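Local coordinates for protein porin (Acinetobacter baumannii AB307-0294, PDB 5DL7) that probably acts as an outer-membrane porin of the OprD family, forming a beta-barrel channel that lets small molecules cross the outer membrane, at residues R34-D39 / T44-W49; F307-Y312 / A406-L411; T112-F117 / E121-D126; P132-S137 / Q144-I149. All blocks are in the same frame, centred on the assembly; numbering follows the deposited sequence.

Contact 1: residues R34-D39 / T44-W49. With CA (calcium ion), chain D; C8E ((hydroxyethyloxy)tri(ethyloxy)octane), chain K.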
# COMPACT_ATOMS: atom_id res chain seq x y z
N ARG A 34 -3.80 -16.62 -4.87
CA ARG A 34 -3.03 -16.27 -6.05
C ARG A 34 -2.66 -17.70 -6.67
O ARG A 34 -1.79 -18.39 -6.22
CB ARG A 34 -1.82 -15.49 -5.67
CG ARG A 34 -0.85 -15.17 -6.81
CD ARG A 34 0.34 -14.39 -6.44
NE ARG A 34 -0.06 -13.00 -6.09
CZ ARG A 34 0.59 -12.17 -5.32
NH1 ARG A 34 1.80 -12.42 -4.88
NH2 ARG A 34 0.19 -10.89 -5.18
N ASP A 35 -3.41 -18.07 -7.67
CA ASP A 35 -3.30 -19.43 -8.24
C ASP A 35 -2.40 -19.34 -9.38
O ASP A 35 -2.71 -18.91 -10.52
CB ASP A 35 -4.65 -19.90 -8.63
CG ASP A 35 -4.62 -21.35 -9.09
OD1 ASP A 35 -3.55 -21.83 -9.49
OD2 ASP A 35 -5.77 -21.86 -9.03
N TYR A 36 -1.17 -19.83 -9.15
CA TYR A 36 -0.11 -19.83 -10.16
C TYR A 36 -0.48 -20.62 -11.35
O TYR A 36 -0.98 -21.77 -11.22
CB TYR A 36 1.18 -20.38 -9.58
CG TYR A 36 1.61 -19.77 -8.35
CD1 TYR A 36 1.87 -18.41 -8.23
CD2 TYR A 36 1.79 -20.57 -7.15
CE1 TYR A 36 2.36 -17.81 -7.05
CE2 TYR A 36 2.22 -20.02 -5.99
CZ TYR A 36 2.50 -18.59 -5.92
OH TYR A 36 2.95 -18.14 -4.73
N LYS A 37 -0.23 -20.11 -12.56
CA LYS A 37 -0.50 -20.84 -13.80
C LYS A 37 0.39 -22.07 -14.01
O LYS A 37 -0.14 -23.08 -14.52
CB LYS A 37 -0.52 -19.96 -15.02
CG LYS A 37 -1.68 -18.96 -14.80
CD LYS A 37 -2.49 -18.41 -15.99
CE LYS A 37 -1.90 -17.16 -16.63
NZ LYS A 37 -2.29 -17.34 -18.12
N LYS A 38 1.67 -22.00 -13.64
CA LYS A 38 2.65 -23.02 -13.93
C LYS A 38 3.14 -23.72 -12.67
O LYS A 38 4.20 -24.30 -12.72
CB LYS A 38 3.80 -22.39 -14.66
CG LYS A 38 3.36 -21.92 -16.08
CD LYS A 38 4.56 -21.45 -16.89
CE LYS A 38 5.19 -20.09 -16.37
NZ LYS A 38 6.74 -19.91 -16.50
N ASP A 39 2.45 -23.59 -11.52
CA ASP A 39 2.73 -24.39 -10.27
C ASP A 39 4.22 -24.54 -10.00
O ASP A 39 4.74 -25.67 -10.06
CB ASP A 39 2.03 -25.76 -10.31
CG ASP A 39 0.51 -25.59 -10.40
OD1 ASP A 39 0.01 -24.41 -10.18
OD2 ASP A 39 -0.15 -26.66 -10.61
N THR A 44 0.87 -24.95 -5.63
CA THR A 44 -0.07 -24.65 -6.70
C THR A 44 -0.65 -23.26 -6.67
O THR A 44 -1.18 -22.81 -7.70
CB THR A 44 -1.18 -25.60 -6.80
OG1 THR A 44 -1.78 -25.39 -8.14
CG2 THR A 44 -2.08 -25.51 -5.69
N ALA A 45 -0.53 -22.63 -5.51
CA ALA A 45 -1.16 -21.32 -5.27
C ALA A 45 -0.63 -20.79 -3.95
O ALA A 45 -0.07 -21.59 -3.15
CB ALA A 45 -2.69 -21.44 -5.19
N ALA A 46 -0.64 -19.45 -3.79
CA ALA A 46 -0.49 -18.78 -2.48
C ALA A 46 -1.91 -18.56 -1.99
O ALA A 46 -2.73 -17.94 -2.75
CB ALA A 46 0.22 -17.46 -2.57
N ARG A 47 -2.26 -19.00 -0.78
CA ARG A 47 -3.69 -18.98 -0.43
C ARG A 47 -3.83 -18.95 1.08
O ARG A 47 -3.04 -19.59 1.76
CB ARG A 47 -4.41 -20.25 -0.88
CG ARG A 47 -5.91 -20.33 -0.81
CD ARG A 47 -6.48 -21.64 -1.42
NE ARG A 47 -6.26 -21.60 -2.83
CZ ARG A 47 -6.54 -22.59 -3.74
NH1 ARG A 47 -6.94 -23.75 -3.31
NH2 ARG A 47 -6.29 -22.44 -5.00
N ASP A 48 -4.83 -18.20 1.54
CA ASP A 48 -5.21 -18.27 2.98
C ASP A 48 -6.62 -17.68 3.10
O ASP A 48 -7.13 -16.98 2.24
CB ASP A 48 -4.27 -17.47 3.91
CG ASP A 48 -3.02 -18.13 4.31
OD1 ASP A 48 -3.01 -19.21 4.95
OD2 ASP A 48 -1.85 -17.54 3.98
N TRP A 49 -7.26 -18.03 4.22
CA TRP A 49 -8.55 -17.50 4.52
C TRP A 49 -8.49 -17.15 6.03
O TRP A 49 -8.21 -18.00 6.89
CB TRP A 49 -9.63 -18.46 4.27
CG TRP A 49 -11.02 -17.91 4.42
CD1 TRP A 49 -11.42 -16.58 4.41
CD2 TRP A 49 -12.20 -18.67 4.70
NE1 TRP A 49 -12.76 -16.49 4.60
CE2 TRP A 49 -13.26 -17.74 4.86
CE3 TRP A 49 -12.44 -20.05 4.91
CZ2 TRP A 49 -14.58 -18.14 5.09
CZ3 TRP A 49 -13.70 -20.45 5.27
CH2 TRP A 49 -14.77 -19.51 5.38
CA CA D . -2.05 -23.42 -9.87
O12 C8E K . -11.25 -22.20 1.18
C13 C8E K . -12.41 -21.59 1.70
C14 C8E K . -12.57 -20.20 1.10
O15 C8E K . -13.86 -19.64 1.40
C16 C8E K . -14.20 -18.44 0.67
C17 C8E K . -14.87 -17.57 1.70
O18 C8E K . -15.40 -16.35 1.21
C19 C8E K . -15.22 -15.28 2.16
C20 C8E K . -15.43 -13.89 1.59
O21 C8E K . -14.50 -12.91 2.21
O HOH W 1 -3.38 -23.46 -11.72

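Contact 2: residues F307-Y312 / A406-L411. With C8E ((hydroxyethyloxy)tri(ethyloxy)octane), chain K.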
# COMPACT_ATOMS: atom_id res chain seq x y z
N PHE A 307 -1.08 -2.35 -8.82
CA PHE A 307 -1.72 -3.63 -9.28
C PHE A 307 -1.50 -4.83 -8.36
O PHE A 307 -0.52 -4.76 -7.52
CB PHE A 307 -1.14 -3.91 -10.67
CG PHE A 307 -1.95 -3.22 -11.78
CD1 PHE A 307 -1.95 -1.85 -11.93
CD2 PHE A 307 -2.75 -3.93 -12.63
CE1 PHE A 307 -2.65 -1.23 -12.99
CE2 PHE A 307 -3.51 -3.31 -13.65
CZ PHE A 307 -3.47 -1.95 -13.81
N MET A 308 -2.33 -5.80 -8.41
CA MET A 308 -2.46 -6.89 -7.49
C MET A 308 -1.24 -7.83 -7.53
O MET A 308 -0.77 -8.30 -6.46
CB MET A 308 -3.74 -7.64 -7.67
CG MET A 308 -4.91 -6.73 -7.28
SD MET A 308 -6.50 -7.50 -7.94
CE MET A 308 -6.55 -9.06 -7.12
N SER A 309 -0.76 -8.15 -8.74
CA SER A 309 -0.00 -9.40 -8.91
C SER A 309 1.51 -9.10 -9.23
O SER A 309 2.22 -10.08 -9.44
CB SER A 309 -0.57 -10.28 -10.03
OG SER A 309 -1.92 -10.58 -9.70
N SER A 310 1.90 -7.82 -9.33
CA SER A 310 3.29 -7.43 -9.55
C SER A 310 3.42 -5.99 -9.13
O SER A 310 2.44 -5.24 -9.15
CB SER A 310 3.66 -7.51 -11.06
OG SER A 310 4.98 -6.97 -11.41
N ASP A 311 4.65 -5.55 -8.93
CA ASP A 311 4.95 -4.16 -8.65
C ASP A 311 5.14 -3.28 -9.87
O ASP A 311 5.14 -2.03 -9.67
CB ASP A 311 6.02 -4.01 -7.61
CG ASP A 311 7.35 -4.24 -8.02
OD1 ASP A 311 7.72 -4.42 -9.23
OD2 ASP A 311 8.22 -3.76 -7.28
N TYR A 312 5.35 -3.85 -11.04
CA TYR A 312 5.53 -3.06 -12.31
C TYR A 312 6.62 -2.02 -12.21
O TYR A 312 6.65 -1.10 -13.00
CB TYR A 312 4.18 -2.48 -12.79
CG TYR A 312 3.28 -3.47 -13.43
CD1 TYR A 312 2.42 -4.17 -12.68
CD2 TYR A 312 3.21 -3.59 -14.75
CE1 TYR A 312 1.58 -5.16 -13.23
CE2 TYR A 312 2.39 -4.51 -15.37
CZ TYR A 312 1.57 -5.29 -14.61
OH TYR A 312 0.76 -6.28 -15.16
N ALA A 406 -0.39 -15.86 -12.84
CA ALA A 406 -1.34 -16.30 -11.86
C ALA A 406 -2.70 -15.77 -12.18
O ALA A 406 -2.86 -14.69 -12.79
CB ALA A 406 -0.90 -15.88 -10.46
N ASN A 407 -3.70 -16.42 -11.68
CA ASN A 407 -5.04 -15.87 -11.60
C ASN A 407 -5.33 -15.67 -10.09
O ASN A 407 -5.31 -16.63 -9.27
CB ASN A 407 -6.05 -16.85 -12.14
CG ASN A 407 -5.93 -17.03 -13.64
OD1 ASN A 407 -5.67 -16.14 -14.37
ND2 ASN A 407 -6.19 -18.16 -14.07
N GLU A 408 -5.47 -14.38 -9.73
CA GLU A 408 -5.46 -13.98 -8.31
C GLU A 408 -6.88 -13.50 -7.97
O GLU A 408 -7.48 -12.72 -8.77
CB GLU A 408 -4.43 -12.91 -8.07
CG GLU A 408 -4.40 -12.36 -6.67
CD GLU A 408 -3.21 -11.43 -6.34
OE1 GLU A 408 -2.19 -11.54 -7.03
OE2 GLU A 408 -3.36 -10.69 -5.34
N THR A 409 -7.43 -13.94 -6.84
CA THR A 409 -8.72 -13.52 -6.38
C THR A 409 -8.52 -13.01 -4.90
O THR A 409 -7.74 -13.57 -4.15
CB THR A 409 -9.63 -14.78 -6.25
OG1 THR A 409 -9.84 -15.29 -7.56
CG2 THR A 409 -10.90 -14.36 -5.65
N ARG A 410 -9.08 -11.87 -4.57
CA ARG A 410 -9.14 -11.42 -3.17
C ARG A 410 -10.62 -11.11 -2.90
O ARG A 410 -11.28 -10.43 -3.63
CB ARG A 410 -8.35 -10.10 -2.91
CG ARG A 410 -6.88 -10.22 -3.22
CD ARG A 410 -6.09 -8.88 -2.98
NE ARG A 410 -4.74 -9.05 -3.51
CZ ARG A 410 -3.80 -8.12 -3.42
NH1 ARG A 410 -4.05 -7.01 -2.79
NH2 ARG A 410 -2.72 -8.26 -4.08
N LEU A 411 -11.16 -11.67 -1.80
CA LEU A 411 -12.52 -11.40 -1.35
C LEU A 411 -12.47 -10.84 0.06
O LEU A 411 -11.73 -11.36 0.90
CB LEU A 411 -13.32 -12.68 -1.35
CG LEU A 411 -13.39 -13.45 -2.71
CD1 LEU A 411 -14.13 -14.83 -2.50
CD2 LEU A 411 -13.97 -12.63 -3.85
O12 C8E K . -11.25 -22.20 1.18
C13 C8E K . -12.41 -21.59 1.70
C14 C8E K . -12.57 -20.20 1.10
O15 C8E K . -13.86 -19.64 1.40
C16 C8E K . -14.20 -18.44 0.67
C17 C8E K . -14.87 -17.57 1.70
O18 C8E K . -15.40 -16.35 1.21
C19 C8E K . -15.22 -15.28 2.16
C20 C8E K . -15.43 -13.89 1.59
O21 C8E K . -14.50 -12.91 2.21

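Contact 3: residues T112-F117 / E121-D126. With C8E ((hydroxyethyloxy)tri(ethyloxy)octane), chain J.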
# COMPACT_ATOMS: atom_id res chain seq x y z
N THR A 112 0.86 4.73 21.08
CA THR A 112 1.58 5.94 20.68
C THR A 112 1.28 7.02 21.68
O THR A 112 0.13 7.15 22.13
CB THR A 112 1.08 6.51 19.33
OG1 THR A 112 0.80 5.49 18.40
CG2 THR A 112 2.11 7.47 18.70
N GLY A 113 2.26 7.70 22.20
CA GLY A 113 2.01 8.81 23.03
C GLY A 113 2.17 10.04 22.09
O GLY A 113 2.94 10.04 21.16
N LYS A 114 1.40 11.10 22.42
CA LYS A 114 1.40 12.32 21.58
C LYS A 114 1.30 13.52 22.40
O LYS A 114 0.75 13.59 23.50
CB LYS A 114 0.31 12.20 20.50
CG LYS A 114 -1.05 12.13 21.03
CD LYS A 114 -2.06 11.81 19.88
CE LYS A 114 -3.40 12.06 20.57
NZ LYS A 114 -4.41 11.58 19.58
N ALA A 115 1.93 14.59 21.87
CA ALA A 115 1.93 15.89 22.47
C ALA A 115 1.72 17.01 21.42
O ALA A 115 2.21 16.87 20.32
CB ALA A 115 3.27 16.18 23.14
N LYS A 116 0.99 18.06 21.81
CA LYS A 116 0.65 19.11 20.91
C LYS A 116 0.92 20.48 21.52
O LYS A 116 0.58 20.70 22.64
CB LYS A 116 -0.80 18.96 20.58
CG LYS A 116 -1.25 20.03 19.61
CD LYS A 116 -2.41 19.54 18.85
CE LYS A 116 -3.65 20.16 19.34
NZ LYS A 116 -4.37 20.36 18.07
N PHE A 117 1.55 21.32 20.73
CA PHE A 117 1.76 22.72 21.01
C PHE A 117 1.30 23.52 19.80
O PHE A 117 1.82 23.33 18.73
CB PHE A 117 3.29 22.98 21.23
CG PHE A 117 3.63 24.43 21.45
CD1 PHE A 117 3.14 25.07 22.55
CD2 PHE A 117 4.43 25.12 20.54
CE1 PHE A 117 3.38 26.42 22.80
CE2 PHE A 117 4.73 26.48 20.80
CZ PHE A 117 4.16 27.11 21.90
N GLU A 121 2.49 18.67 16.28
CA GLU A 121 2.24 17.46 17.09
C GLU A 121 3.41 16.49 16.98
O GLU A 121 4.05 16.42 15.93
CB GLU A 121 1.04 16.77 16.55
CG GLU A 121 -0.25 17.49 16.73
CD GLU A 121 -1.38 16.90 15.91
OE1 GLU A 121 -2.12 16.05 16.49
OE2 GLU A 121 -1.32 17.14 14.68
N LEU A 122 3.78 15.89 18.12
CA LEU A 122 4.88 14.97 18.20
C LEU A 122 4.21 13.60 18.66
O LEU A 122 3.43 13.59 19.58
CB LEU A 122 5.85 15.47 19.22
CG LEU A 122 7.09 14.54 19.48
CD1 LEU A 122 7.85 14.44 18.24
CD2 LEU A 122 7.95 15.03 20.65
N PHE A 123 4.60 12.53 18.01
CA PHE A 123 4.09 11.17 18.26
C PHE A 123 5.27 10.24 18.47
O PHE A 123 6.23 10.38 17.72
CB PHE A 123 3.32 10.61 17.10
CG PHE A 123 2.14 11.45 16.63
CD1 PHE A 123 2.35 12.53 15.73
CD2 PHE A 123 0.84 11.09 16.96
CE1 PHE A 123 1.28 13.37 15.29
CE2 PHE A 123 -0.28 11.91 16.53
CZ PHE A 123 -0.01 13.04 15.70
N VAL A 124 5.26 9.44 19.59
CA VAL A 124 6.35 8.58 19.91
C VAL A 124 5.74 7.20 20.14
O VAL A 124 4.81 7.05 20.97
CB VAL A 124 7.07 9.08 21.18
CG1 VAL A 124 8.15 8.03 21.51
CG2 VAL A 124 7.68 10.46 20.94
N GLY A 125 6.27 6.22 19.46
CA GLY A 125 5.81 4.82 19.65
C GLY A 125 5.53 4.16 18.39
O GLY A 125 6.30 4.19 17.43
N ASP A 126 4.37 3.50 18.34
CA ASP A 126 3.94 2.73 17.22
C ASP A 126 3.25 3.70 16.20
O ASP A 126 2.54 4.55 16.71
CB ASP A 126 2.98 1.65 17.61
CG ASP A 126 3.80 0.36 18.53
OD1 ASP A 126 4.74 -0.49 17.93
OD2 ASP A 126 3.54 0.31 19.81
C10 C8E J . 13.08 6.03 18.57
C11 C8E J . 12.24 4.85 19.13
O12 C8E J . 11.32 5.31 20.14
C13 C8E J . 10.01 4.66 20.31
C14 C8E J . 9.90 3.23 20.92
O15 C8E J . 8.47 3.01 21.13
C16 C8E J . 7.86 1.89 21.77
C17 C8E J . 6.31 1.97 21.91
O18 C8E J . 6.28 3.16 22.70
C19 C8E J . 5.02 3.65 23.04
C20 C8E J . 5.44 4.95 23.75
O21 C8E J . 4.31 5.40 24.46

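Contact 4: residues P132-S137 / Q144-I149. With C8E ((hydroxyethyloxy)tri(ethyloxy)octane), chain J.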
# COMPACT_ATOMS: atom_id res chain seq x y z
N PRO A 132 4.88 8.84 0.55
CA PRO A 132 5.46 8.06 -0.56
C PRO A 132 6.80 7.41 -0.35
O PRO A 132 7.15 6.44 -0.96
CB PRO A 132 5.59 9.12 -1.71
CG PRO A 132 4.77 10.24 -1.23
CD PRO A 132 4.56 10.23 0.26
N THR A 133 7.58 7.94 0.65
CA THR A 133 8.84 7.35 1.05
C THR A 133 8.68 6.22 2.13
O THR A 133 9.64 5.57 2.36
CB THR A 133 9.73 8.45 1.62
OG1 THR A 133 9.01 9.22 2.54
CG2 THR A 133 10.20 9.33 0.37
N ILE A 134 7.49 6.13 2.72
CA ILE A 134 7.23 5.17 3.84
C ILE A 134 5.72 5.11 3.96
O ILE A 134 5.09 5.91 4.60
CB ILE A 134 8.01 5.50 5.12
CG1 ILE A 134 7.72 4.42 6.25
CG2 ILE A 134 7.83 6.92 5.60
CD1 ILE A 134 8.55 4.48 7.44
N PHE A 135 5.19 4.06 3.35
CA PHE A 135 3.74 3.91 3.35
C PHE A 135 3.36 2.54 3.88
O PHE A 135 3.62 1.50 3.31
CB PHE A 135 3.24 4.04 1.87
CG PHE A 135 1.75 4.33 1.81
CD1 PHE A 135 0.86 3.25 1.87
CD2 PHE A 135 1.24 5.55 1.72
CE1 PHE A 135 -0.52 3.42 1.80
CE2 PHE A 135 -0.19 5.73 1.76
CZ PHE A 135 -1.00 4.66 1.82
N SER A 136 2.70 2.58 5.05
CA SER A 136 2.29 1.30 5.67
C SER A 136 1.37 0.50 4.71
O SER A 136 0.35 0.99 4.25
CB SER A 136 1.47 1.61 6.87
OG SER A 136 0.59 0.52 7.29
N SER A 137 1.75 -0.70 4.47
CA SER A 137 0.87 -1.56 3.65
C SER A 137 -0.47 -1.86 4.33
O SER A 137 -0.53 -2.42 5.43
CB SER A 137 1.54 -2.90 3.32
OG SER A 137 0.69 -3.72 2.57
N GLN A 144 0.92 -2.82 8.32
CA GLN A 144 2.34 -2.63 8.69
C GLN A 144 2.47 -1.47 9.63
O GLN A 144 1.82 -0.42 9.45
CB GLN A 144 3.09 -2.48 7.42
CG GLN A 144 4.54 -2.46 7.54
CD GLN A 144 5.15 -2.03 6.17
OE1 GLN A 144 4.59 -1.13 5.50
NE2 GLN A 144 6.26 -2.56 5.84
N THR A 145 3.32 -1.64 10.69
CA THR A 145 3.57 -0.55 11.55
C THR A 145 5.09 -0.36 11.74
O THR A 145 5.86 -1.24 11.51
CB THR A 145 2.86 -0.55 12.94
OG1 THR A 145 3.36 -1.58 13.79
CG2 THR A 145 1.29 -0.71 12.78
N TYR A 146 5.43 0.83 12.20
CA TYR A 146 6.87 1.19 12.49
C TYR A 146 6.96 1.76 13.88
O TYR A 146 6.00 2.31 14.39
CB TYR A 146 7.39 2.22 11.45
CG TYR A 146 7.62 1.66 10.15
CD1 TYR A 146 6.64 1.55 9.20
CD2 TYR A 146 8.89 1.26 9.76
CE1 TYR A 146 6.83 1.01 7.95
CE2 TYR A 146 9.15 0.76 8.51
CZ TYR A 146 8.08 0.63 7.55
OH TYR A 146 8.42 0.15 6.32
N ARG A 147 8.14 1.67 14.53
CA ARG A 147 8.36 2.23 15.82
C ARG A 147 9.35 3.31 15.75
O ARG A 147 10.33 3.15 15.07
CB ARG A 147 8.97 1.13 16.77
CG ARG A 147 8.20 1.08 17.96
CD ARG A 147 8.58 -0.19 18.82
NE ARG A 147 7.38 -0.95 19.14
CZ ARG A 147 7.46 -2.06 19.89
NH1 ARG A 147 8.69 -2.55 20.15
NH2 ARG A 147 6.37 -2.71 20.26
N GLY A 148 8.99 4.47 16.28
CA GLY A 148 9.88 5.66 16.27
C GLY A 148 9.15 6.90 16.68
O GLY A 148 8.29 6.89 17.60
N ILE A 149 9.49 7.99 15.97
CA ILE A 149 8.99 9.34 16.27
C ILE A 149 8.49 9.90 14.92
O ILE A 149 9.00 9.69 13.81
CB ILE A 149 10.13 10.19 16.77
CG1 ILE A 149 10.57 9.61 18.13
CG2 ILE A 149 9.66 11.60 16.94
CD1 ILE A 149 12.05 10.00 18.32
C10 C8E J . 13.08 6.03 18.57
C11 C8E J . 12.24 4.85 19.13
O12 C8E J . 11.32 5.31 20.14
C13 C8E J . 10.01 4.66 20.31
C14 C8E J . 9.90 3.23 20.92
O15 C8E J . 8.47 3.01 21.13
C16 C8E J . 7.86 1.89 21.77
C17 C8E J . 6.31 1.97 21.91
O18 C8E J . 6.28 3.16 22.70
C19 C8E J . 5.02 3.65 23.04
C20 C8E J . 5.44 4.95 23.75
O21 C8E J . 4.31 5.40 24.46

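Contact 1: residues R34-D39 / T44-W49
Arg34 and Ala46 form an antiparallel hydrogen-bonded pair where strands 34-36 and 46-49 meet at 152°. Arg34 N gives a short, nearly straight bond to Ala46 O (2.7 Å), with an angle of 170° at the hydrogen. Ala46 N returns the bond to Arg34 O. Past this pair the ladder weakens: Tyr36 N reaches Thr44 O only through a weak, bent bond; that carbonyl also binds a calcium ion.

The calcium lies between the two segments and binds both. Asp35 OD1 is a close ligand at 2.2 Å, and Asp39 OD1 follows at 2.3 Å. Tyr36 O completes the share of the first segment. Thr44 binds twice, through its carbonyl O at 2.4 Å and its hydroxyl OG1 at 2.6 Å. A water takes a sixth place. Thr44 OG1 can reach the ion because it stands opposite the backbone N (chi1 -164°). The ligand oxygens are crowded together by the metal rather than by bonds among themselves.

The Tyr36 ring leans obliquely along the backbone of Ala45 and Ala46. Its OH comes to 3.5 Å from Ala46 CB. Arg34 O sits over the centre of one ring face. Arg47 lies alongside Asp35, but Asp35 OD2 and Arg47 NH2 stay 4.1 Å apart, beyond a salt bridge. Arg47 pairs instead with Asp33 and makes a cation-pi contact with Tyr88. The whole is the end of a beta hairpin of the porin barrel, closed by a calcium-binding loop.

Contact 2: residues F307-Y312 / A406-L411
Ser309 and Glu408 make the hydrogen bond of this contact. Ser309 OG donates to Glu408 OE1 at 2.9 Å. The hydroxyl meets that oxygen from above the carboxylate plane, 51° out of it. Ser309 OG is also bonded to Ser391 OG.

The ionic part centres on the same carboxylate. Arg410 grips Glu408 OE2 side-on, with NE and NH2 both 2.8 Å from that one oxygen. The oxygen lies nearly in the guanidinium plane. Arg34 NE forms a salt bridge to the other oxygen, OE1, so the carboxylate is held between two arginines.

The rest is packing by Met308. Its CB and CG lie over one face of the Arg410 guanidinium, with CB 3.8 Å from NH2. The methyl CE, brought round by a bend at chi3 (60°), rests 4.0 Å from Glu408 CG. Met308 O is 3.1 Å from Arg410 NH2, but the angle is too poor for a hydrogen bond.

All four touching residues are buried. The paired charges probably keep Glu408 ionised, and they are balanced among barrel strands 22-36 and 406-418. The loop between strands 278-288 and 318-327 joins them through the Ser309 bond and the packing of Met308.

Contact 3: residues T112-F117 / E121-D126
Gly113 and Val124 face each other as an antiparallel hydrogen-bonded pair, and each satisfies both backbone groups of the other. Gly113 N donates to Val124 O, and Val124 N to Gly113 O, both at 2.9 Å. Ala115 and Leu122 repeat the pattern: Ala115 N bonds Leu122 O, and Leu122 N bonds Ala115 O. Several carbonyls take a CA-H as well. Lys114 CA lies 3.1 Å from Leu122 O.

Thr112 adds a side-chain bond. Its OG1 donates to Asp126 O at 2.6 Å. With OG1 opposite the carbonyl carbon (chi1 -40°), CG2 is left to pack on Phe123 CB, at the edge of the ring. The bond sits just past Gly125, where the chain turns a corner with phi 131°.

The two strands are the arms of a tight beta hairpin in the porin barrel. Ala115, Leu122 and Val124 lie on one face. A detergent molecule lies against the Gly125 end of the hairpin, near Gly113 and Val124, its O18 3.5 Å from Gly125 CA. This is consistent with a lipid-facing surface.

The other face is built from Lys114, Lys116, Glu121 and Phe123. Lys114 runs alongside the Phe123 ring, CB to CD2 at 3.7 Å. Its NZ goes on to a salt bridge with Asp71 and a hydrogen bond to Ser59 O. Lys116 and Glu121 lie side by side through their methylenes, with CD 3.7 Å from CG. Glu121 OE1 is taken by Tyr61 OH. Asp126 is held at both oxygens: OD1 by Arg147 NE and Tyr177 OH, OD2 by Ile111 N.

Contact 4: residues P132-S137 / Q144-I149
Ile134 and Tyr146 form the tightly packed part of this contact. Ile134 CD1 stands over the centre of the tyrosine ring, 3.7 Å from its centroid and 3° off the ring normal, a clear CH-pi contact. The two side chains come from opposite directions. Ile134 CG1 lies opposite the backbone N (chi1 -178°), which carries the methyl across to the ring. Leu296, from another loop, touches both residues.

Beside this apolar pair lies a compact polar cluster around Gln144. Ser136 OG donates to Gln144 O at 2.7 Å, in the carbonyl plane and on a lone pair. Ser137 N bonds Gln144 OE1 at 3.1 Å, from above the amide plane. Gln144 N in turn bonds Ser137 O at 3.3 Å. The extended glutamine is therefore held at its backbone and at its amide oxygen, while NE2 is bonded to Gln171 OE1. These residues are all buried, and Ser137 OG has its own partners in Glu300 and Arg172.

The loose side is different. Phe135 turns its side chain away from Gln144-Ile149 and sits on the surface. At the far end of 144-149, a detergent molecule lies against Arg147 CD (3.7 Å) and Gly148 CA (3.8 Å). Neither residue touches 132-137.

The chain between barrel strands 126-131 and 145-147 thus folds back on itself near the middle of the protein. This is consistent with the inward-folded third loop, L3, that narrows the channel in porins of this family.

Following the chain, contact 1 closes a short loop between strands 22-36 and 46-58. Contact 3 closes the tight turn from strand 105-117 to strand 120-124. Contact 4 follows at once and closes the loop after strand 126-131. Contact 2 comes last and spans 93 residues, joining a distant loop to the final strand. The four are in series: none nests and none crosses. Contacts 3 and 4 touch, helped by a probable hydrogen bond from Gly125 N to Gly148 O. Contacts 1 and 2 meet through neighbouring strands 22-36 and 406-418, where the first and last strands pair and close the barrel. Contacts 1 and 3 lie about 42 Å apart, centre to centre.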